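Local coordinates for protein telomerase reverse transcriptase (PDB 6ZD1) that probably lengthens chromosome ends as a reverse transcriptase, copying a template carried in the RNA component of telomerase into telomeric DNA repeats, at residues A[593-604]-A[655-664]; A[609-620]-A[672-680]. One frame throughout, in Å; residues are numbered along the deposited sequence.

In the fold
Far along the chain, beyond the reverse transcriptase strands, helix 582-596 ends and a loop leads into helix 609-637, then into helices 642-664 and 670-684. Interaction 1 closes the first circuit, bringing 655-664 back against 593-604 after 50 intervening residues, mostly helical. Interaction 2 starts inside that circuit, at 609-620, and ends beyond it, at 672-680, so the two cross instead of nesting. Their centres lie about 11 Å apart, and they meet directly where the rings of Tyr-593 and Phe-604 pack on helix 609-637. Together they tie four successive helices of the C-terminal region, probably the thumb-like extension of telomerase, into one bundle.

Interaction 1: A[593-604]-A[655-664]; sequences YCSNLSEFLLDF and TTIEKFARVN
The ring of Tyr-593 meets Thr-656 at its edge, near its own plane: OH and OG1 are 2.6 Å apart and hydrogen-bonded, and OG1 also bonds the carbonyl of Ile-652 one turn back. Phe-660 receives the ND2 of Asn-664 over one face, towards the rim, while the carbonyl O of Leu-602 approaches obliquely, 3.6 Å from CD2 of Phe-660. The guanidinium of Arg-662 has CG of Lys-659 on one face and, at its edge, OE2 of Glu-599, 4.2 Å from NH2 of Arg-662. That is too long for a salt bridge, and the two charged planes stand 74° apart; the NH1 of Arg-662 is instead salt-bridged to Glu-658.

Helix 582-596 has just ended, and the loop after it turns at Leu-597, the centre of an inverse gamma turn. Lys-659, its chain extended, carries NZ in the carbonyl plane of Leu-597 to a 2.6 Å bond with its O. NZ also forms a salt bridge with Glu-122 of the RNA-binding domain, so a lysine here spans three elements; the arrangement is consistent with the ring-like telomerase core, in which that domain meets the C-terminal extension.

Leucine suits position 602 because its branched end can lie on the helix backbone, CD1 3.6 Å from Phe-660 N. Val-663 fills the next step, its CG2 3.6 Å from CB of Glu-599 and its CG1 against CA of Asp-603. An amide, donor and acceptor at once, suits the helix end: with CG beside its backbone N (chi1 -49°), Asn-664 sends ND2 to the O of Leu-602 at 2.6 Å, C=O...N angle 163°, while its OD1 accepts from the N of Phe-604, at a modelled distance so short that its exact value is doubtful.

Interaction 2: A[609-620]-A[672-680]; sequences LETIRENVDAIL and YLLTCIKIT
Tyr-672 and Leu-609 slide past one another in opposite directions at one end of the interface, CD2 of the ring 4.0 Å from CD1 of the leucine. This begins the apolar seam. Leu-673 follows, its CD1 lying 3.9 Å from CA of Arg-613 and also touching Ile-612 and Val-616. Its CG points away from the backbone N (chi1 -167°), which brings the branched end in from a CB that does not face the partner helix. Next, CG1 of Val-616 meets CG1 of Ile-677 at 4.1 Å, and CD1 of Leu-620 packs on CG2 of Thr-680 at 3.9 Å. Beta-branched residues suit such places because they present methyl groups close to the helix backbone.

Sulfur contacts make a second group. SG of Cys-676 lies over one face of the Tyr-672 ring, towards its rim, and 3.7 Å from CG of Arg-613. Cysteine is small enough for the aliphatic part of Arg-613 to lie close against helix 670-684.

Polar contacts form the third group. Arg-613 bends at chi2 and runs outward from its helix, with NE 3.1 Å from OD2 of Asp-617; this salt bridge is one of charge alone, the oxygen lying well out of the guanidinium plane. OG1 of Thr-680 is equally near, at 2.9 Å, to OD1 of Asp-617 and to the O of Cys-676, so one hydroxyl proton has two acceptors to choose between.

The axes of segments 609-620 and 672-680 come within 10.2 Å and cross at -35°, running in broadly the same direction. Helix 642-664 packs behind the pair, Phe-660 on Ile-612, Thr-656 on Val-616 and Ile-653 on Ile-677, while Tyr-593 of helix 582-596 reaches Val-616 and Leu-620.

Interaction 1: A[593-604]-A[655-664]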
loop_
_atom_site.group_PDB
_atom_site.type_symbol
_atom_site.label_atom_id
_atom_site.label_comp_id
_atom_site.label_asym_id
_atom_site.label_seq_id
_atom_site.Cartn_x
_atom_site.Cartn_y
_atom_site.Cartn_z
ATOM N N TYR A 593 -3.885 0.584 -13.809
ATOM C CA TYR A 593 -4.192 1.192 -12.518
ATOM C C TYR A 593 -3.953 0.210 -11.379
ATOM O O TYR A 593 -3.270 0.531 -10.400
ATOM C CB TYR A 593 -5.638 1.686 -12.507
ATOM C CG TYR A 593 -5.999 2.510 -11.296
ATOM C CD1 TYR A 593 -5.812 3.883 -11.295
ATOM C CD2 TYR A 593 -6.539 1.921 -10.158
ATOM C CE1 TYR A 593 -6.135 4.647 -10.196
ATOM C CE2 TYR A 593 -6.868 2.684 -9.048
ATOM C CZ TYR A 593 -6.664 4.047 -9.076
ATOM O OH TYR A 593 -6.988 4.825 -7.987
ATOM N N CYS A 594 -4.496 -1.005 -11.498
ATOM C CA CYS A 594 -4.292 -2.000 -10.448
ATOM C C CYS A 594 -2.835 -2.415 -10.341
ATOM O O CYS A 594 -2.367 -2.748 -9.249
ATOM C CB CYS A 594 -5.168 -3.227 -10.694
ATOM S SG CYS A 594 -6.929 -2.883 -10.642
ATOM N N SER A 595 -2.101 -2.399 -11.456
ATOM C CA SER A 595 -0.703 -2.811 -11.408
ATOM C C SER A 595 0.143 -1.823 -10.618
ATOM O O SER A 595 1.139 -2.218 -10.004
ATOM C CB SER A 595 -0.148 -2.965 -12.825
ATOM O OG SER A 595 1.218 -3.346 -12.798
ATOM N N ASN A 596 -0.239 -0.545 -10.605
ATOM C CA ASN A 596 0.528 0.466 -9.894
ATOM C C ASN A 596 -0.073 0.835 -8.546
ATOM O O ASN A 596 0.557 1.585 -7.795
ATOM C CB ASN A 596 0.663 1.729 -10.755
ATOM C CG ASN A 596 1.476 1.490 -12.008
ATOM O OD1 ASN A 596 2.703 1.592 -11.997
ATOM N ND2 ASN A 596 0.797 1.158 -13.097
ATOM N N LEU A 597 -1.256 0.319 -8.212
ATOM C CA LEU A 597 -1.918 0.655 -6.952
ATOM C C LEU A 597 -1.499 -0.365 -5.898
ATOM O O LEU A 597 -2.239 -1.283 -5.540
ATOM C CB LEU A 597 -3.429 0.697 -7.132
ATOM C CG LEU A 597 -4.221 1.183 -5.917
ATOM C CD1 LEU A 597 -4.042 2.685 -5.720
ATOM C CD2 LEU A 597 -5.693 0.812 -6.040
ATOM N N SER A 598 -0.284 -0.189 -5.391
ATOM C CA SER A 598 0.283 -1.124 -4.435
ATOM C C SER A 598 -0.260 -0.876 -3.030
ATOM O O SER A 598 -0.757 0.205 -2.703
ATOM C CB SER A 598 1.803 -1.022 -4.439
ATOM O OG SER A 598 2.322 -1.177 -5.747
ATOM N N GLU A 599 -0.146 -1.907 -2.188
ATOM C CA GLU A 599 -0.718 -1.841 -0.846
ATOM C C GLU A 599 -0.018 -0.809 0.031
ATOM O O GLU A 599 -0.676 -0.146 0.842
ATOM C CB GLU A 599 -0.650 -3.216 -0.176
ATOM C CG GLU A 599 -1.524 -4.280 -0.824
ATOM C CD GLU A 599 -1.398 -5.639 -0.151
ATOM O OE1 GLU A 599 -0.691 -5.741 0.876
ATOM O OE2 GLU A 599 -2.007 -6.610 -0.653
ATOM N N PHE A 600 1.295 -0.630 -0.132
ATOM C CA PHE A 600 2.035 0.250 0.768
ATOM C C PHE A 600 1.647 1.711 0.594
ATOM O O PHE A 600 1.872 2.510 1.511
ATOM C CB PHE A 600 3.542 0.090 0.561
ATOM C CG PHE A 600 3.960 0.172 -0.868
ATOM C CD1 PHE A 600 3.901 1.373 -1.553
ATOM C CD2 PHE A 600 4.403 -0.950 -1.535
ATOM C CE1 PHE A 600 4.263 1.450 -2.870
ATOM C CE2 PHE A 600 4.776 -0.874 -2.854
ATOM C CZ PHE A 600 4.688 0.332 -3.518
ATOM N N LEU A 601 1.097 2.086 -0.559
ATOM C CA LEU A 601 0.670 3.459 -0.778
ATOM C C LEU A 601 -0.757 3.701 -0.320
ATOM O O LEU A 601 -1.253 4.826 -0.442
ATOM C CB LEU A 601 0.825 3.831 -2.252
ATOM C CG LEU A 601 2.275 4.183 -2.590
ATOM C CD1 LEU A 601 2.396 4.840 -3.951
ATOM C CD2 LEU A 601 2.911 5.050 -1.495
ATOM N N LEU A 602 -1.417 2.677 0.209
ATOM C CA LEU A 602 -2.664 2.839 0.934
ATOM C C LEU A 602 -2.489 2.546 2.414
ATOM O O LEU A 602 -3.464 2.615 3.169
ATOM C CB LEU A 602 -3.740 1.927 0.333
ATOM C CG LEU A 602 -3.856 2.008 -1.190
ATOM C CD1 LEU A 602 -4.882 1.015 -1.707
ATOM C CD2 LEU A 602 -4.210 3.422 -1.620
ATOM N N ASP A 603 -1.264 2.242 2.845
ATOM C CA ASP A 603 -0.969 1.863 4.225
ATOM C C ASP A 603 -1.002 3.110 5.103
ATOM O O ASP A 603 -0.158 4.004 4.963
ATOM C CB ASP A 603 0.384 1.151 4.285
ATOM C CG ASP A 603 0.743 0.657 5.684
ATOM O OD1 ASP A 603 1.029 1.490 6.567
ATOM O OD2 ASP A 603 0.754 -0.573 5.897
ATOM N N PHE A 604 -1.986 3.172 6.003
ATOM C CA PHE A 604 -2.128 4.271 6.948
ATOM C C PHE A 604 -1.250 4.100 8.182
ATOM O O PHE A 604 -1.135 5.036 8.978
ATOM C CB PHE A 604 -3.597 4.405 7.366
ATOM C CG PHE A 604 -3.996 5.794 7.776
ATOM C CD1 PHE A 604 -5.251 6.032 8.319
ATOM C CD2 PHE A 604 -3.129 6.863 7.608
ATOM C CE1 PHE A 604 -5.626 7.308 8.700
ATOM C CE2 PHE A 604 -3.500 8.142 7.986
ATOM C CZ PHE A 604 -4.750 8.364 8.534
ATOM N N THR A 655 -12.335 -0.160 -6.708
ATOM C CA THR A 655 -11.114 -0.905 -6.414
ATOM C C THR A 655 -10.225 -0.140 -5.442
ATOM O O THR A 655 -9.655 -0.726 -4.514
ATOM C CB THR A 655 -10.356 -1.218 -7.702
ATOM O OG1 THR A 655 -11.240 -1.845 -8.640
ATOM C CG2 THR A 655 -9.199 -2.158 -7.410
ATOM N N THR A 656 -10.109 1.177 -5.627
ATOM C CA THR A 656 -9.269 1.975 -4.741
ATOM C C THR A 656 -9.810 1.956 -3.319
ATOM O O THR A 656 -9.069 1.695 -2.364
ATOM C CB THR A 656 -9.182 3.411 -5.264
ATOM O OG1 THR A 656 -8.669 3.408 -6.603
ATOM C CG2 THR A 656 -8.278 4.258 -4.374
ATOM N N ILE A 657 -11.115 2.186 -3.159
ATOM C CA ILE A 657 -11.697 2.214 -1.822
ATOM C C ILE A 657 -11.597 0.840 -1.174
ATOM O O ILE A 657 -11.259 0.722 0.009
ATOM C CB ILE A 657 -13.150 2.717 -1.878
ATOM C CG1 ILE A 657 -13.197 4.155 -2.400
ATOM C CG2 ILE A 657 -13.780 2.660 -0.500
ATOM C CD1 ILE A 657 -12.449 5.139 -1.526
ATOM N N GLU A 658 -11.853 -0.218 -1.949
ATOM C CA GLU A 658 -11.801 -1.572 -1.407
ATOM C C GLU A 658 -10.389 -1.932 -0.964
ATOM O O GLU A 658 -10.188 -2.445 0.145
ATOM C CB GLU A 658 -12.305 -2.564 -2.459
ATOM C CG GLU A 658 -12.969 -3.827 -1.920
ATOM C CD GLU A 658 -11.986 -4.958 -1.671
ATOM O OE1 GLU A 658 -12.410 -6.011 -1.145
ATOM O OE2 GLU A 658 -10.793 -4.797 -2.003
ATOM N N LYS A 659 -9.389 -1.640 -1.798
ATOM C CA LYS A 659 -8.022 -1.981 -1.425
ATOM C C LYS A 659 -7.527 -1.123 -0.266
ATOM O O LYS A 659 -6.745 -1.601 0.562
ATOM C CB LYS A 659 -7.093 -1.849 -2.634
ATOM C CG LYS A 659 -5.738 -2.508 -2.441
ATOM C CD LYS A 659 -5.000 -2.678 -3.759
ATOM C CE LYS A 659 -3.666 -3.375 -3.543
ATOM N NZ LYS A 659 -2.976 -3.697 -4.823
ATOM N N PHE A 660 -7.992 0.127 -0.168
ATOM C CA PHE A 660 -7.617 0.966 0.968
ATOM C C PHE A 660 -8.184 0.416 2.271
ATOM O O PHE A 660 -7.500 0.413 3.301
ATOM C CB PHE A 660 -8.094 2.404 0.756
ATOM C CG PHE A 660 -7.872 3.297 1.946
ATOM C CD1 PHE A 660 -8.876 3.497 2.882
ATOM C CD2 PHE A 660 -6.654 3.930 2.134
ATOM C CE1 PHE A 660 -8.667 4.317 3.984
ATOM C CE2 PHE A 660 -6.440 4.754 3.231
ATOM C CZ PHE A 660 -7.447 4.945 4.157
ATOM N N ALA A 661 -9.444 -0.025 2.254
ATOM C CA ALA A 661 -10.027 -0.635 3.444
ATOM C C ALA A 661 -9.381 -1.982 3.744
ATOM O O ALA A 661 -9.195 -2.341 4.913
ATOM C CB ALA A 661 -11.536 -0.783 3.270
ATOM N N ARG A 662 -9.037 -2.740 2.701
ATOM C CA ARG A 662 -8.358 -4.019 2.897
ATOM C C ARG A 662 -7.024 -3.826 3.608
ATOM O O ARG A 662 -6.722 -4.520 4.587
ATOM C CB ARG A 662 -8.152 -4.707 1.545
ATOM C CG ARG A 662 -8.779 -6.090 1.406
ATOM C CD ARG A 662 -8.740 -6.537 -0.050
ATOM N NE ARG A 662 -7.386 -6.469 -0.597
ATOM C CZ ARG A 662 -7.102 -6.269 -1.883
ATOM N NH1 ARG A 662 -8.078 -6.102 -2.768
ATOM N NH2 ARG A 662 -5.838 -6.225 -2.282
ATOM N N VAL A 663 -6.213 -2.881 3.128
ATOM C CA VAL A 663 -4.871 -2.704 3.672
ATOM C C VAL A 663 -4.933 -2.248 5.126
ATOM O O VAL A 663 -4.338 -2.871 6.013
ATOM C CB VAL A 663 -4.067 -1.724 2.800
ATOM C CG1 VAL A 663 -2.787 -1.310 3.505
ATOM C CG2 VAL A 663 -3.748 -2.367 1.462
ATOM N N ASN A 664 -5.658 -1.167 5.397
ATOM C CA ASN A 664 -5.680 -0.602 6.739
ATOM C C ASN A 664 -6.701 -1.253 7.659
ATOM O O ASN A 664 -6.645 -1.031 8.872
ATOM C CB ASN A 664 -5.946 0.899 6.660
ATOM C CG ASN A 664 -5.045 1.580 5.666
ATOM O OD1 ASN A 664 -3.839 1.681 5.876
ATOM N ND2 ASN A 664 -5.620 2.037 4.563
#

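Interaction 2: A[609-620]-A[672-680]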
loop_
_atom_site.group_PDB
_atom_site.type_symbol
_atom_site.label_atom_id
_atom_site.label_comp_id
_atom_site.label_asym_id
_atom_site.label_seq_id
_atom_site.Cartn_x
_atom_site.Cartn_y
_atom_site.Cartn_z
ATOM N N LEU A 609 -2.509 10.665 5.421
ATOM C CA LEU A 609 -3.606 10.672 4.458
ATOM C C LEU A 609 -3.275 11.524 3.240
ATOM O O LEU A 609 -3.635 11.167 2.113
ATOM C CB LEU A 609 -4.889 11.170 5.117
ATOM C CG LEU A 609 -5.785 10.096 5.727
ATOM C CD1 LEU A 609 -7.158 10.666 6.047
ATOM C CD2 LEU A 609 -5.897 8.904 4.792
ATOM N N GLU A 610 -2.589 12.655 3.445
ATOM C CA GLU A 610 -2.205 13.487 2.309
ATOM C C GLU A 610 -1.265 12.739 1.378
ATOM O O GLU A 610 -1.317 12.927 0.156
ATOM C CB GLU A 610 -1.539 14.782 2.787
ATOM C CG GLU A 610 -2.374 15.626 3.734
ATOM C CD GLU A 610 -2.095 15.318 5.194
ATOM O OE1 GLU A 610 -2.880 15.763 6.059
ATOM O OE2 GLU A 610 -1.088 14.633 5.478
ATOM N N THR A 611 -0.412 11.875 1.936
ATOM C CA THR A 611 0.455 11.045 1.109
ATOM C C THR A 611 -0.341 9.947 0.416
ATOM O O THR A 611 -0.133 9.681 -0.774
ATOM C CB THR A 611 1.575 10.447 1.958
ATOM O OG1 THR A 611 2.459 11.493 2.382
ATOM C CG2 THR A 611 2.361 9.413 1.159
ATOM N N ILE A 612 -1.262 9.302 1.138
ATOM C CA ILE A 612 -2.124 8.307 0.505
ATOM C C ILE A 612 -2.919 8.949 -0.621
ATOM O O ILE A 612 -3.000 8.415 -1.734
ATOM C CB ILE A 612 -3.057 7.655 1.539
ATOM C CG1 ILE A 612 -2.267 6.763 2.489
ATOM C CG2 ILE A 612 -4.138 6.848 0.836
ATOM C CD1 ILE A 612 -3.122 6.142 3.565
ATOM N N ARG A 613 -3.484 10.126 -0.358
ATOM C CA ARG A 613 -4.318 10.786 -1.354
ATOM C C ARG A 613 -3.504 11.146 -2.589
ATOM O O ARG A 613 -3.882 10.798 -3.715
ATOM C CB ARG A 613 -4.963 12.023 -0.734
ATOM C CG ARG A 613 -5.527 13.006 -1.729
ATOM C CD ARG A 613 -4.732 14.294 -1.706
ATOM N NE ARG A 613 -5.411 15.354 -2.438
ATOM C CZ ARG A 613 -5.046 16.630 -2.403
ATOM N NH1 ARG A 613 -4.005 17.001 -1.669
ATOM N NH2 ARG A 613 -5.724 17.535 -3.098
ATOM N N GLU A 614 -2.345 11.783 -2.392
ATOM C CA GLU A 614 -1.532 12.208 -3.528
ATOM C C GLU A 614 -1.040 11.021 -4.351
ATOM O O GLU A 614 -0.884 11.137 -5.572
ATOM C CB GLU A 614 -0.357 13.061 -3.044
ATOM C CG GLU A 614 -0.779 14.448 -2.563
ATOM C CD GLU A 614 0.360 15.228 -1.935
ATOM O OE1 GLU A 614 1.533 14.829 -2.116
ATOM O OE2 GLU A 614 0.081 16.240 -1.256
ATOM N N ASN A 615 -0.813 9.872 -3.714
ATOM C CA ASN A 615 -0.424 8.683 -4.468
ATOM C C ASN A 615 -1.570 8.200 -5.343
ATOM O O ASN A 615 -1.374 7.867 -6.517
ATOM C CB ASN A 615 0.026 7.581 -3.515
ATOM C CG ASN A 615 1.305 7.932 -2.800
ATOM O OD1 ASN A 615 2.272 8.385 -3.416
ATOM N ND2 ASN A 615 1.315 7.745 -1.487
ATOM N N VAL A 616 -2.774 8.133 -4.775
ATOM C CA VAL A 616 -3.952 7.840 -5.577
ATOM C C VAL A 616 -4.105 8.875 -6.684
ATOM O O VAL A 616 -4.364 8.531 -7.844
ATOM C CB VAL A 616 -5.193 7.771 -4.670
ATOM C CG1 VAL A 616 -6.460 7.666 -5.498
ATOM C CG2 VAL A 616 -5.066 6.591 -3.711
ATOM N N ASP A 617 -3.886 10.154 -6.359
ATOM C CA ASP A 617 -3.970 11.199 -7.374
ATOM C C ASP A 617 -2.914 11.006 -8.455
ATOM O O ASP A 617 -3.179 11.233 -9.641
ATOM C CB ASP A 617 -3.827 12.578 -6.726
ATOM C CG ASP A 617 -4.996 12.926 -5.820
ATOM O OD1 ASP A 617 -5.964 12.133 -5.757
ATOM O OD2 ASP A 617 -4.946 13.995 -5.170
ATOM N N ALA A 618 -1.715 10.566 -8.066
ATOM C CA ALA A 618 -0.654 10.366 -9.049
ATOM C C ALA A 618 -0.998 9.239 -10.016
ATOM O O ALA A 618 -0.792 9.373 -11.228
ATOM C CB ALA A 618 0.671 10.083 -8.343
ATOM N N ILE A 619 -1.530 8.122 -9.504
ATOM C CA ILE A 619 -1.956 7.047 -10.398
ATOM C C ILE A 619 -3.114 7.512 -11.268
ATOM O O ILE A 619 -3.165 7.214 -12.467
ATOM C CB ILE A 619 -2.335 5.780 -9.611
ATOM C CG1 ILE A 619 -1.243 5.417 -8.611
ATOM C CG2 ILE A 619 -2.537 4.622 -10.569
ATOM C CD1 ILE A 619 0.056 5.050 -9.263
ATOM N N LEU A 620 -4.063 8.247 -10.680
ATOM C CA LEU A 620 -5.209 8.731 -11.444
ATOM C C LEU A 620 -4.762 9.640 -12.583
ATOM O O LEU A 620 -5.169 9.451 -13.736
ATOM C CB LEU A 620 -6.189 9.461 -10.521
ATOM C CG LEU A 620 -7.060 8.614 -9.585
ATOM C CD1 LEU A 620 -7.878 9.504 -8.660
ATOM C CD2 LEU A 620 -7.972 7.684 -10.372
ATOM N N TYR A 672 -12.784 10.926 3.195
ATOM C CA TYR A 672 -11.834 11.922 2.709
ATOM C C TYR A 672 -11.249 11.506 1.364
ATOM O O TYR A 672 -11.072 12.340 0.468
ATOM C CB TYR A 672 -10.727 12.132 3.747
ATOM C CG TYR A 672 -9.623 13.085 3.325
ATOM C CD1 TYR A 672 -9.763 14.461 3.482
ATOM C CD2 TYR A 672 -8.431 12.606 2.789
ATOM C CE1 TYR A 672 -8.752 15.333 3.102
ATOM C CE2 TYR A 672 -7.417 13.470 2.407
ATOM C CZ TYR A 672 -7.582 14.829 2.566
ATOM O OH TYR A 672 -6.570 15.684 2.185
ATOM N N LEU A 673 -10.990 10.209 1.184
ATOM C CA LEU A 673 -10.377 9.753 -0.058
ATOM C C LEU A 673 -11.376 9.776 -1.206
ATOM O O LEU A 673 -11.020 10.127 -2.336
ATOM C CB LEU A 673 -9.795 8.353 0.125
ATOM C CG LEU A 673 -8.855 7.872 -0.981
ATOM C CD1 LEU A 673 -7.660 8.808 -1.112
ATOM C CD2 LEU A 673 -8.396 6.446 -0.713
ATOM N N LEU A 674 -12.632 9.409 -0.938
ATOM C CA LEU A 674 -13.641 9.407 -1.994
ATOM C C LEU A 674 -13.844 10.803 -2.567
ATOM O O LEU A 674 -13.962 10.970 -3.788
ATOM C CB LEU A 674 -14.961 8.849 -1.459
ATOM C CG LEU A 674 -16.115 8.727 -2.455
ATOM C CD1 LEU A 674 -15.681 7.919 -3.659
ATOM C CD2 LEU A 674 -17.334 8.094 -1.798
ATOM N N THR A 675 -13.872 11.824 -1.708
ATOM C CA THR A 675 -14.090 13.175 -2.211
ATOM C C THR A 675 -12.840 13.745 -2.870
ATOM O O THR A 675 -12.954 14.526 -3.821
ATOM C CB THR A 675 -14.582 14.092 -1.088
ATOM O OG1 THR A 675 -13.604 14.160 -0.047
ATOM C CG2 THR A 675 -15.888 13.561 -0.516
ATOM N N CYS A 676 -11.647 13.357 -2.407
ATOM C CA CYS A 676 -10.440 13.724 -3.144
ATOM C C CYS A 676 -10.409 13.065 -4.517
ATOM O O CYS A 676 -9.918 13.664 -5.482
ATOM C CB CYS A 676 -9.190 13.346 -2.348
ATOM S SG CYS A 676 -8.835 14.425 -0.946
ATOM N N ILE A 677 -10.952 11.849 -4.629
ATOM C CA ILE A 677 -11.030 11.187 -5.926
ATOM C C ILE A 677 -11.966 11.950 -6.856
ATOM O O ILE A 677 -11.653 12.165 -8.033
ATOM C CB ILE A 677 -11.485 9.729 -5.754
ATOM C CG1 ILE A 677 -10.384 8.885 -5.117
ATOM C CG2 ILE A 677 -11.898 9.134 -7.087
ATOM C CD1 ILE A 677 -10.848 7.489 -4.764
ATOM N N LYS A 678 -13.120 12.383 -6.341
ATOM C CA LYS A 678 -14.049 13.153 -7.161
ATOM C C LYS A 678 -13.391 14.425 -7.677
ATOM O O LYS A 678 -13.498 14.757 -8.863
ATOM C CB LYS A 678 -15.305 13.495 -6.360
ATOM C CG LYS A 678 -16.097 12.289 -5.892
ATOM C CD LYS A 678 -17.287 12.733 -5.061
ATOM C CE LYS A 678 -18.112 11.551 -4.595
ATOM N NZ LYS A 678 -19.287 12.023 -3.808
ATOM N N ILE A 679 -12.685 15.140 -6.801
ATOM C CA ILE A 679 -12.037 16.381 -7.214
ATOM C C ILE A 679 -10.951 16.101 -8.245
ATOM O O ILE A 679 -10.848 16.798 -9.263
ATOM C CB ILE A 679 -11.480 17.117 -5.985
ATOM C CG1 ILE A 679 -12.628 17.471 -5.036
ATOM C CG2 ILE A 679 -10.709 18.358 -6.410
ATOM C CD1 ILE A 679 -12.185 18.107 -3.743
ATOM N N THR A 680 -10.139 15.065 -8.012
ATOM C CA THR A 680 -9.089 14.721 -8.968
ATOM C C THR A 680 -9.675 14.304 -10.313
ATOM O O THR A 680 -9.168 14.700 -11.370
ATOM C CB THR A 680 -8.203 13.616 -8.399
ATOM O OG1 THR A 680 -7.617 14.066 -7.172
ATOM C CG2 THR A 680 -7.098 13.271 -9.379
#